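Local coordinates for protein manganese-dependent inorganic pyrophosphatase (Methanocaldococcus jannaschii, PDB 2EB0) that catalyses the manganese-dependent hydrolysis of diphosphate to two phosphates as a family II (class C) inorganic pyrophosphatase, at residues Leu64-Glu69 with Asp87-Gly92; Asn200-Asn205 with Ile215-Val220; Glu219-Ser224 with Thr254-Glu259. All blocks are in the same frame, centred on the assembly; numbering follows the deposited sequence.

Interaction 1: Leu64-Glu69 with Asp87-Gly92; sequences LVDHSE and DHHKVG. With MN (manganese (II) ion), chain E; MN (manganese (II) ion), chain F.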
loop_
_atom_site.group_PDB
_atom_site.type_symbol
_atom_site.label_atom_id
_atom_site.label_comp_id
_atom_site.label_asym_id
_atom_site.label_seq_id
_atom_site.Cartn_x
_atom_site.Cartn_y
_atom_site.Cartn_z
ATOM N N LEU B 64 1.476 12.012 -2.919
ATOM C CA LEU B 64 0.543 12.180 -1.819
ATOM C C LEU B 64 1.168 11.815 -0.485
ATOM O O LEU B 64 1.903 10.839 -0.387
ATOM C CB LEU B 64 -0.690 11.312 -2.044
ATOM C CG LEU B 64 -1.444 11.544 -3.354
ATOM C CD1 LEU B 64 -2.589 10.538 -3.458
ATOM C CD2 LEU B 64 -1.977 12.976 -3.396
ATOM N N VAL B 65 0.887 12.627 0.528
ATOM C CA VAL B 65 1.360 12.369 1.878
ATOM C C VAL B 65 0.171 12.431 2.813
ATOM O O VAL B 65 -0.762 13.200 2.596
ATOM C CB VAL B 65 2.391 13.411 2.391
ATOM C CG1 VAL B 65 3.726 13.212 1.701
ATOM C CG2 VAL B 65 1.861 14.830 2.172
ATOM N N ASP B 66 0.192 11.574 3.824
ATOM C CA ASP B 66 -0.832 11.579 4.846
ATOM C C ASP B 66 -2.231 11.155 4.447
ATOM O O ASP B 66 -3.184 11.469 5.152
ATOM C CB ASP B 66 -0.916 12.969 5.462
ATOM C CG ASP B 66 -1.410 12.936 6.877
ATOM O OD1 ASP B 66 -1.963 13.955 7.328
ATOM O OD2 ASP B 66 -1.226 11.892 7.541
ATOM N N HIS B 67 -2.369 10.478 3.313
ATOM C CA HIS B 67 -3.677 10.007 2.898
ATOM C C HIS B 67 -3.585 9.068 1.705
ATOM O O HIS B 67 -2.651 9.136 0.902
ATOM C CB HIS B 67 -4.636 11.180 2.611
ATOM C CG HIS B 67 -4.390 11.888 1.312
ATOM N ND1 HIS B 67 -3.269 12.653 1.076
ATOM C CD2 HIS B 67 -5.153 11.982 0.194
ATOM C CE1 HIS B 67 -3.351 13.191 -0.130
ATOM N NE2 HIS B 67 -4.485 12.800 -0.687
ATOM N N SER B 68 -4.560 8.174 1.623
ATOM C CA SER B 68 -4.627 7.185 0.564
ATOM C C SER B 68 -6.102 6.951 0.267
ATOM O O SER B 68 -6.540 5.817 0.086
ATOM C CB SER B 68 -3.972 5.886 1.036
ATOM O OG SER B 68 -4.026 4.889 0.033
ATOM N N GLU B 69 -6.868 8.032 0.237
ATOM C CA GLU B 69 -8.297 7.940 -0.025
ATOM C C GLU B 69 -8.697 8.946 -1.103
ATOM O O GLU B 69 -8.430 10.144 -0.980
ATOM C CB GLU B 69 -9.085 8.213 1.258
ATOM C CG GLU B 69 -10.585 7.988 1.123
ATOM C CD GLU B 69 -10.980 6.518 1.237
ATOM O OE1 GLU B 69 -12.112 6.172 0.817
ATOM O OE2 GLU B 69 -10.166 5.715 1.756
ATOM N N ASP B 87 2.494 7.534 3.670
ATOM C CA ASP B 87 1.383 7.681 4.597
ATOM C C ASP B 87 1.471 6.824 5.863
ATOM O O ASP B 87 2.479 6.159 6.123
ATOM C CB ASP B 87 0.125 7.308 3.811
ATOM C CG ASP B 87 -1.146 7.742 4.476
ATOM O OD1 ASP B 87 -2.201 7.261 4.023
ATOM O OD2 ASP B 87 -1.104 8.555 5.430
ATOM N N HIS B 88 0.412 6.873 6.663
ATOM C CA HIS B 88 0.326 6.061 7.861
ATOM C C HIS B 88 -1.139 5.693 8.117
ATOM O O HIS B 88 -1.541 5.389 9.237
ATOM C CB HIS B 88 0.952 6.767 9.077
ATOM C CG HIS B 88 0.199 7.968 9.552
ATOM N ND1 HIS B 88 -0.202 8.118 10.864
ATOM C CD2 HIS B 88 -0.161 9.107 8.918
ATOM C CE1 HIS B 88 -0.771 9.298 11.017
ATOM N NE2 HIS B 88 -0.756 9.919 9.851
ATOM N N HIS B 89 -1.934 5.725 7.058
ATOM C CA HIS B 89 -3.337 5.347 7.152
ATOM C C HIS B 89 -3.472 4.023 6.423
ATOM O O HIS B 89 -2.499 3.516 5.863
ATOM C CB HIS B 89 -4.241 6.384 6.482
ATOM C CG HIS B 89 -4.212 7.725 7.138
ATOM N ND1 HIS B 89 -3.210 8.643 6.910
ATOM C CD2 HIS B 89 -5.046 8.292 8.043
ATOM C CE1 HIS B 89 -3.427 9.721 7.646
ATOM N NE2 HIS B 89 -4.535 9.533 8.344
ATOM N N LYS B 90 -4.672 3.459 6.445
ATOM C CA LYS B 90 -4.956 2.203 5.759
ATOM C C LYS B 90 -4.819 2.464 4.259
ATOM O O LYS B 90 -4.845 3.613 3.830
ATOM C CB LYS B 90 -6.397 1.774 6.046
ATOM C CG LYS B 90 -7.431 2.695 5.404
ATOM C CD LYS B 90 -8.799 2.509 6.038
ATOM C CE LYS B 90 -9.882 3.261 5.280
ATOM N NZ LYS B 90 -10.149 2.654 3.944
ATOM N N VAL B 91 -4.678 1.410 3.464
ATOM C CA VAL B 91 -4.594 1.594 2.024
ATOM C C VAL B 91 -6.026 1.792 1.513
ATOM O O VAL B 91 -6.903 0.955 1.749
ATOM C CB VAL B 91 -3.980 0.374 1.316
ATOM C CG1 VAL B 91 -4.014 0.595 -0.189
ATOM C CG2 VAL B 91 -2.543 0.163 1.790
ATOM N N GLY B 92 -6.264 2.907 0.833
ATOM C CA GLY B 92 -7.592 3.172 0.315
ATOM C C GLY B 92 -7.584 3.540 -1.155
ATOM O O GLY B 92 -8.631 3.832 -1.721
HETATM MN MN MN E . -1.321 12.194 9.811
HETATM MN MN MN F . -3.783 14.100 8.473
HETATM O O HOH W 1 -11.587 3.660 -0.467
HETATM O O HOH W 2 -12.390 3.942 2.715
#
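The carboxylate of D66 and the imidazole of H88 lie side by side and point the same way, their planes only 6° apart, and both run into the same manganese ion (chain E). D66 OD2 and H88 NE2 are each 2.3 Å from this metal, which holds the two ligand atoms close together although neither bonds the other. The second oxygen, D66 OD1, binds the other manganese (chain F), so one carboxylate bridges the pair. D13 and D147 supply the other protein ligands of the first ion, H7 and D11 those of the second, while T109 hydrogen-bonds D66 OD2 and S14 D66 OD1. H88 CG sits between the backbone N and the carbonyl carbon (chi1 68°), a torsion that swings the ring out to the metal and leaves ND1 bonded to the backbone oxygen of V106.

Beside this pair, the ring of H89 meets D66 OD2 at its edge, with H89 CE1 3.1 Å from that oxygen. The ring is fixed by D87, whose OD2 accepts from H89 ND1 at 2.6 Å on the syn side, almost in the imidazole plane, and from H88 N above the carboxylate plane. One oxygen thus ties the H89 ring to the backbone of H88.

Farther along, G92 N donates an almost straight bond (171°) to S68 OG, 3.1 Å away, and S68 OG also bonds Y101. E69 OE2 and K90 NZ form a long salt bridge of 3.8 Å; the E69 carboxylate has its stronger polar partner in D207.

The segments follow neighbouring parallel strands, 61-65 and 81-87, at whose C-terminal ends the DHH domain carries its metal site; D87, H88 and H89 are the DHH motif itself. One bridging carboxylate holds the two ions together, consistent with an enzyme that needs two manganese ions per subunit.

Interaction 2: Asn200-Asn205 with Ile215-Val220; sequences NMDFKN and IGQVEV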
loop_
_atom_site.group_PDB
_atom_site.type_symbol
_atom_site.label_atom_id
_atom_site.label_comp_id
_atom_site.label_asym_id
_atom_site.label_seq_id
_atom_site.Cartn_x
_atom_site.Cartn_y
_atom_site.Cartn_z
ATOM N N ASN B 200 -16.390 21.398 9.499
ATOM C CA ASN B 200 -15.504 21.298 8.349
ATOM C C ASN B 200 -14.015 21.295 8.652
ATOM O O ASN B 200 -13.214 20.869 7.821
ATOM C CB ASN B 200 -15.817 22.425 7.360
ATOM C CG ASN B 200 -17.216 22.321 6.783
ATOM O OD1 ASN B 200 -17.674 21.233 6.425
ATOM N ND2 ASN B 200 -17.894 23.455 6.672
ATOM N N MET B 201 -13.639 21.761 9.836
ATOM C CA MET B 201 -12.231 21.828 10.194
ATOM C C MET B 201 -11.473 20.519 9.998
ATOM O O MET B 201 -10.363 20.518 9.476
ATOM C CB MET B 201 -12.075 22.291 11.644
ATOM C CG MET B 201 -10.664 22.742 11.992
ATOM S SD MET B 201 -10.118 24.155 10.985
ATOM C CE MET B 201 -10.964 25.489 11.823
ATOM N N ASP B 202 -12.067 19.404 10.405
ATOM C CA ASP B 202 -11.381 18.120 10.282
ATOM C C ASP B 202 -12.315 16.986 9.888
ATOM O O ASP B 202 -12.352 15.943 10.532
ATOM C CB ASP B 202 -10.673 17.801 11.606
ATOM C CG ASP B 202 -9.882 16.512 11.556
ATOM O OD1 ASP B 202 -9.208 16.260 10.536
ATOM O OD2 ASP B 202 -9.921 15.755 12.547
ATOM N N PHE B 203 -13.058 17.193 8.808
ATOM C CA PHE B 203 -14.001 16.198 8.327
ATOM C C PHE B 203 -13.368 15.352 7.228
ATOM O O PHE B 203 -12.840 15.886 6.252
ATOM C CB PHE B 203 -15.248 16.894 7.779
ATOM C CG PHE B 203 -16.463 16.031 7.768
ATOM C CD1 PHE B 203 -17.369 16.076 8.823
ATOM C CD2 PHE B 203 -16.700 15.155 6.715
ATOM C CE1 PHE B 203 -18.497 15.254 8.831
ATOM C CE2 PHE B 203 -17.828 14.327 6.714
ATOM C CZ PHE B 203 -18.727 14.377 7.776
ATOM N N LYS B 204 -13.426 14.035 7.389
ATOM C CA LYS B 204 -12.868 13.115 6.403
ATOM C C LYS B 204 -13.984 12.302 5.760
ATOM O O LYS B 204 -14.916 11.870 6.437
ATOM C CB LYS B 204 -11.868 12.163 7.069
ATOM C CG LYS B 204 -10.526 12.775 7.381
ATOM C CD LYS B 204 -9.456 12.235 6.440
ATOM C CE LYS B 204 -8.101 12.890 6.687
ATOM N NZ LYS B 204 -7.615 12.668 8.075
ATOM N N ASN B 205 -13.888 12.104 4.453
ATOM C CA ASN B 205 -14.886 11.329 3.725
ATOM C C ASN B 205 -14.295 9.994 3.315
ATOM O O ASN B 205 -13.111 9.920 2.999
ATOM C CB ASN B 205 -15.346 12.100 2.493
ATOM C CG ASN B 205 -16.115 13.342 2.854
ATOM O OD1 ASN B 205 -16.995 13.305 3.713
ATOM N ND2 ASN B 205 -15.798 14.452 2.201
ATOM N N ILE B 215 -16.549 11.019 8.625
ATOM C CA ILE B 215 -16.166 10.966 10.029
ATOM C C ILE B 215 -15.425 12.243 10.368
ATOM O O ILE B 215 -14.290 12.447 9.941
ATOM C CB ILE B 215 -15.262 9.750 10.328
ATOM C CG1 ILE B 215 -15.917 8.475 9.802
ATOM C CG2 ILE B 215 -15.043 9.623 11.833
ATOM C CD1 ILE B 215 -15.057 7.226 9.958
ATOM N N GLY B 216 -16.091 13.112 11.119
ATOM C CA GLY B 216 -15.492 14.374 11.514
ATOM C C GLY B 216 -15.006 14.256 12.939
ATOM O O GLY B 216 -15.344 13.295 13.629
ATOM N N GLN B 217 -14.237 15.237 13.394
ATOM C CA GLN B 217 -13.706 15.184 14.739
ATOM C C GLN B 217 -13.199 16.517 15.259
ATOM O O GLN B 217 -12.737 17.362 14.500
ATOM C CB GLN B 217 -12.566 14.159 14.792
ATOM C CG GLN B 217 -11.805 14.120 16.108
ATOM C CD GLN B 217 -10.791 12.995 16.160
ATOM O OE1 GLN B 217 -10.071 12.749 15.190
ATOM N NE2 GLN B 217 -10.717 12.316 17.300
ATOM N N VAL B 218 -13.300 16.700 16.566
ATOM C CA VAL B 218 -12.796 17.903 17.196
ATOM C C VAL B 218 -12.146 17.411 18.486
ATOM O O VAL B 218 -12.670 16.523 19.147
ATOM C CB VAL B 218 -13.923 18.923 17.487
ATOM C CG1 VAL B 218 -14.942 18.333 18.433
ATOM C CG2 VAL B 218 -13.322 20.198 18.063
ATOM N N GLU B 219 -10.990 17.969 18.820
ATOM C CA GLU B 219 -10.252 17.565 20.018
ATOM C C GLU B 219 -10.100 18.765 20.956
ATOM O O GLU B 219 -9.495 19.768 20.591
ATOM C CB GLU B 219 -8.869 17.026 19.613
ATOM C CG GLU B 219 -8.935 15.890 18.597
ATOM C CD GLU B 219 -7.599 15.588 17.918
ATOM O OE1 GLU B 219 -7.010 16.503 17.293
ATOM O OE2 GLU B 219 -7.140 14.428 18.002
ATOM N N VAL B 220 -10.644 18.658 22.166
ATOM C CA VAL B 220 -10.569 19.768 23.104
ATOM C C VAL B 220 -10.186 19.338 24.509
ATOM O O VAL B 220 -10.301 18.169 24.874
ATOM C CB VAL B 220 -11.919 20.530 23.179
ATOM C CG1 VAL B 220 -12.325 21.019 21.794
ATOM C CG2 VAL B 220 -13.001 19.615 23.749
HETATM O O HOH W 3 -10.213 17.497 15.280
HETATM O O HOH W 4 -7.695 14.277 14.305
#
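One face of the F203 ring is covered by the backbone of G216, whose N stands 3.9 Å above the ring plane and is offset toward the rim; F203 CD1 is 3.7 Å from G216 CA. At the ring edge, in plane, lies N205 OD1, and K240 adds a cation-pi contact. F203 CG is anti to the backbone N (chi1 -157°), which lays the ring along strand 211-220.

The carboxylate of D202 and the amide of Q217 form a second flat pair, side by side and only 12° apart in plane. D202 OD2 and Q217 OE1 are both acceptors, and a water joins them, 3.2 Å from D202 OD2 and 3.0 Å from Q217 OE1. The outer ends are held elsewhere: D202 OD1 by a salt bridge to R293, Q217 NE2 by T254 OG1 and M291 O.

Next to these groups K204 and I215 form an antiparallel hydrogen-bonded pair of the 204-208/211-220 hairpin, with K204 N to I215 O at 3.1 Å and I215 N to K204 O at 2.9 Å. The side chain of K204 leads away from the hairpin toward H7 and the manganese it binds (chain F). Positive charge from K204 and R293 therefore gathers beside the metal site, consistent with binding of anionic diphosphate.

Interaction 3: Glu219-Ser224 with Thr254-Glu259; sequences EVIDVS and TDIMKE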
loop_
_atom_site.group_PDB
_atom_site.type_symbol
_atom_site.label_atom_id
_atom_site.label_comp_id
_atom_site.label_asym_id
_atom_site.label_seq_id
_atom_site.Cartn_x
_atom_site.Cartn_y
_atom_site.Cartn_z
ATOM N N GLU B 219 -10.990 17.969 18.820
ATOM C CA GLU B 219 -10.252 17.565 20.018
ATOM C C GLU B 219 -10.100 18.765 20.956
ATOM O O GLU B 219 -9.495 19.768 20.591
ATOM C CB GLU B 219 -8.869 17.026 19.613
ATOM C CG GLU B 219 -8.935 15.890 18.597
ATOM C CD GLU B 219 -7.599 15.588 17.918
ATOM O OE1 GLU B 219 -7.010 16.503 17.293
ATOM O OE2 GLU B 219 -7.140 14.428 18.002
ATOM N N VAL B 220 -10.644 18.658 22.166
ATOM C CA VAL B 220 -10.569 19.768 23.104
ATOM C C VAL B 220 -10.186 19.338 24.509
ATOM O O VAL B 220 -10.301 18.169 24.874
ATOM C CB VAL B 220 -11.919 20.530 23.179
ATOM C CG1 VAL B 220 -12.325 21.019 21.794
ATOM C CG2 VAL B 220 -13.001 19.615 23.749
ATOM N N ILE B 221 -9.729 20.302 25.295
ATOM C CA ILE B 221 -9.338 20.036 26.665
ATOM C C ILE B 221 -10.561 20.137 27.582
ATOM O O ILE B 221 -10.671 19.413 28.569
ATOM C CB ILE B 221 -8.242 21.020 27.110
ATOM C CG1 ILE B 221 -7.024 20.862 26.189
ATOM C CG2 ILE B 221 -7.846 20.736 28.555
ATOM C CD1 ILE B 221 -5.915 21.877 26.425
ATOM N N ASP B 222 -11.471 21.041 27.241
ATOM C CA ASP B 222 -12.711 21.236 27.985
ATOM C C ASP B 222 -13.837 21.142 26.956
ATOM O O ASP B 222 -14.014 22.045 26.136
ATOM C CB ASP B 222 -12.718 22.607 28.668
ATOM C CG ASP B 222 -13.999 22.865 29.452
ATOM O OD1 ASP B 222 -14.044 23.854 30.214
ATOM O OD2 ASP B 222 -14.965 22.085 29.300
ATOM N N VAL B 223 -14.590 20.046 26.995
ATOM C CA VAL B 223 -15.667 19.828 26.024
ATOM C C VAL B 223 -16.926 20.655 26.236
ATOM O O VAL B 223 -17.743 20.764 25.327
ATOM C CB VAL B 223 -16.091 18.332 25.970
ATOM C CG1 VAL B 223 -14.895 17.464 25.661
ATOM C CG2 VAL B 223 -16.720 17.906 27.294
ATOM N N SER B 224 -17.076 21.246 27.417
ATOM C CA SER B 224 -18.272 22.021 27.729
ATOM C C SER B 224 -18.724 22.989 26.641
ATOM O O SER B 224 -19.913 23.050 26.337
ATOM C CB SER B 224 -18.098 22.770 29.053
ATOM O OG SER B 224 -17.054 23.712 28.973
ATOM N N THR B 254 -13.822 14.681 20.789
ATOM C CA THR B 254 -12.751 14.053 21.555
ATOM C C THR B 254 -12.276 14.837 22.787
ATOM O O THR B 254 -11.801 15.975 22.702
ATOM C CB THR B 254 -11.562 13.743 20.615
ATOM O OG1 THR B 254 -12.005 12.834 19.598
ATOM C CG2 THR B 254 -10.400 13.123 21.371
ATOM N N ASP B 255 -12.432 14.207 23.941
ATOM C CA ASP B 255 -12.029 14.798 25.204
ATOM C C ASP B 255 -10.571 14.416 25.433
ATOM O O ASP B 255 -10.267 13.301 25.840
ATOM C CB ASP B 255 -12.912 14.247 26.317
ATOM C CG ASP B 255 -12.624 14.880 27.654
ATOM O OD1 ASP B 255 -13.590 15.385 28.267
ATOM O OD2 ASP B 255 -11.446 14.870 28.090
ATOM N N ILE B 256 -9.670 15.347 25.165
ATOM C CA ILE B 256 -8.249 15.074 25.313
ATOM C C ILE B 256 -7.851 14.568 26.696
ATOM O O ILE B 256 -7.042 13.661 26.800
ATOM C CB ILE B 256 -7.414 16.319 24.936
ATOM C CG1 ILE B 256 -7.577 16.602 23.437
ATOM C CG2 ILE B 256 -5.939 16.096 25.274
ATOM C CD1 ILE B 256 -7.023 17.931 22.993
ATOM N N MET B 257 -8.423 15.124 27.755
ATOM C CA MET B 257 -8.061 14.669 29.094
ATOM C C MET B 257 -8.648 13.298 29.450
ATOM O O MET B 257 -7.945 12.456 29.997
ATOM C CB MET B 257 -8.459 15.714 30.141
ATOM C CG MET B 257 -7.812 17.088 29.910
ATOM S SD MET B 257 -6.043 17.017 29.448
ATOM C CE MET B 257 -5.296 16.748 31.057
ATOM N N LYS B 258 -9.921 13.061 29.141
ATOM C CA LYS B 258 -10.518 11.762 29.435
ATOM C C LYS B 258 -10.123 10.739 28.373
ATOM O O LYS B 258 -10.459 9.562 28.475
ATOM C CB LYS B 258 -12.043 11.859 29.501
ATOM C CG LYS B 258 -12.579 12.185 30.885
ATOM C CD LYS B 258 -14.097 12.269 30.901
ATOM C CE LYS B 258 -14.594 13.493 30.140
ATOM N NZ LYS B 258 -14.052 14.780 30.692
ATOM N N GLU B 259 -9.418 11.194 27.346
ATOM C CA GLU B 259 -8.986 10.302 26.280
ATOM C C GLU B 259 -10.134 9.423 25.803
ATOM O O GLU B 259 -10.040 8.196 25.779
ATOM C CB GLU B 259 -7.802 9.460 26.770
ATOM C CG GLU B 259 -6.491 10.246 26.767
ATOM C CD GLU B 259 -5.399 9.623 27.619
ATOM O OE1 GLU B 259 -5.260 8.382 27.615
ATOM O OE2 GLU B 259 -4.666 10.386 28.285
HETATM O O HOH W 5 -13.841 17.798 29.150
#
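I256 CG1 is anti to the carbonyl carbon (chi1 -66°) and the chain continues extended, which lays its CD1 against the backbone of the neighbouring parallel strand, 3.8 Å from both E219 C and V220 C. D255 leaves the sheet on the face that carries V220, and its CG, anti to the backbone N (chi1 -176°), brings the carboxylate toward V223. These are the C-terminal ends of strands 211-220 and 248-255, parallel neighbours in the mixed sheet of the DHHA2 domain.

Two bonds close the ladder: V220 N to T254 O at 3.0 Å and I256 N to V220 O at 2.9 Å. E219 and T254 lie side by side on one face, E219 CG 3.9 Å from T254 CB. Past the strand ends I221 CG2 touches M257 CG, and helix 176-188 covers I221 and I256 through L184.

Each segment then turns under the hold of an aspartate. D222 OD2 caps the start of the following helix, accepting from S224 N and S224 OG, which reach it from the same face of its carboxylate plane. D255 OD2 accepts from K258 N, an Asx motif. Across the contact V223 and D255 meet at about a right angle, with V223 CG1 3.8 Å from D255 CB.

Overall arrangement
Interaction 1 comes first along the chain, in the DHH domain at the C-terminal ends of two strands of its parallel sheet; interactions 2 and 3 follow in the DHHA2 domain. The latter two share E219 and V220 on strand 211-220, which pairs with strand 204-208 in interaction 2 and with strand 248-255 in interaction 3. Their centres are about 14 Å apart, and a probable backbone hydrogen bond from T254 N to V218 O (2.7 Å) links them. Interaction 1 lies about 17 Å from interaction 2 and about 26 Å from interaction 3, centre to centre. E69 CG packs on N205 O at 3.7 Å, so the metal-binding domain directly meets the DHHA2 hairpin, and the manganese pair lies between the domains.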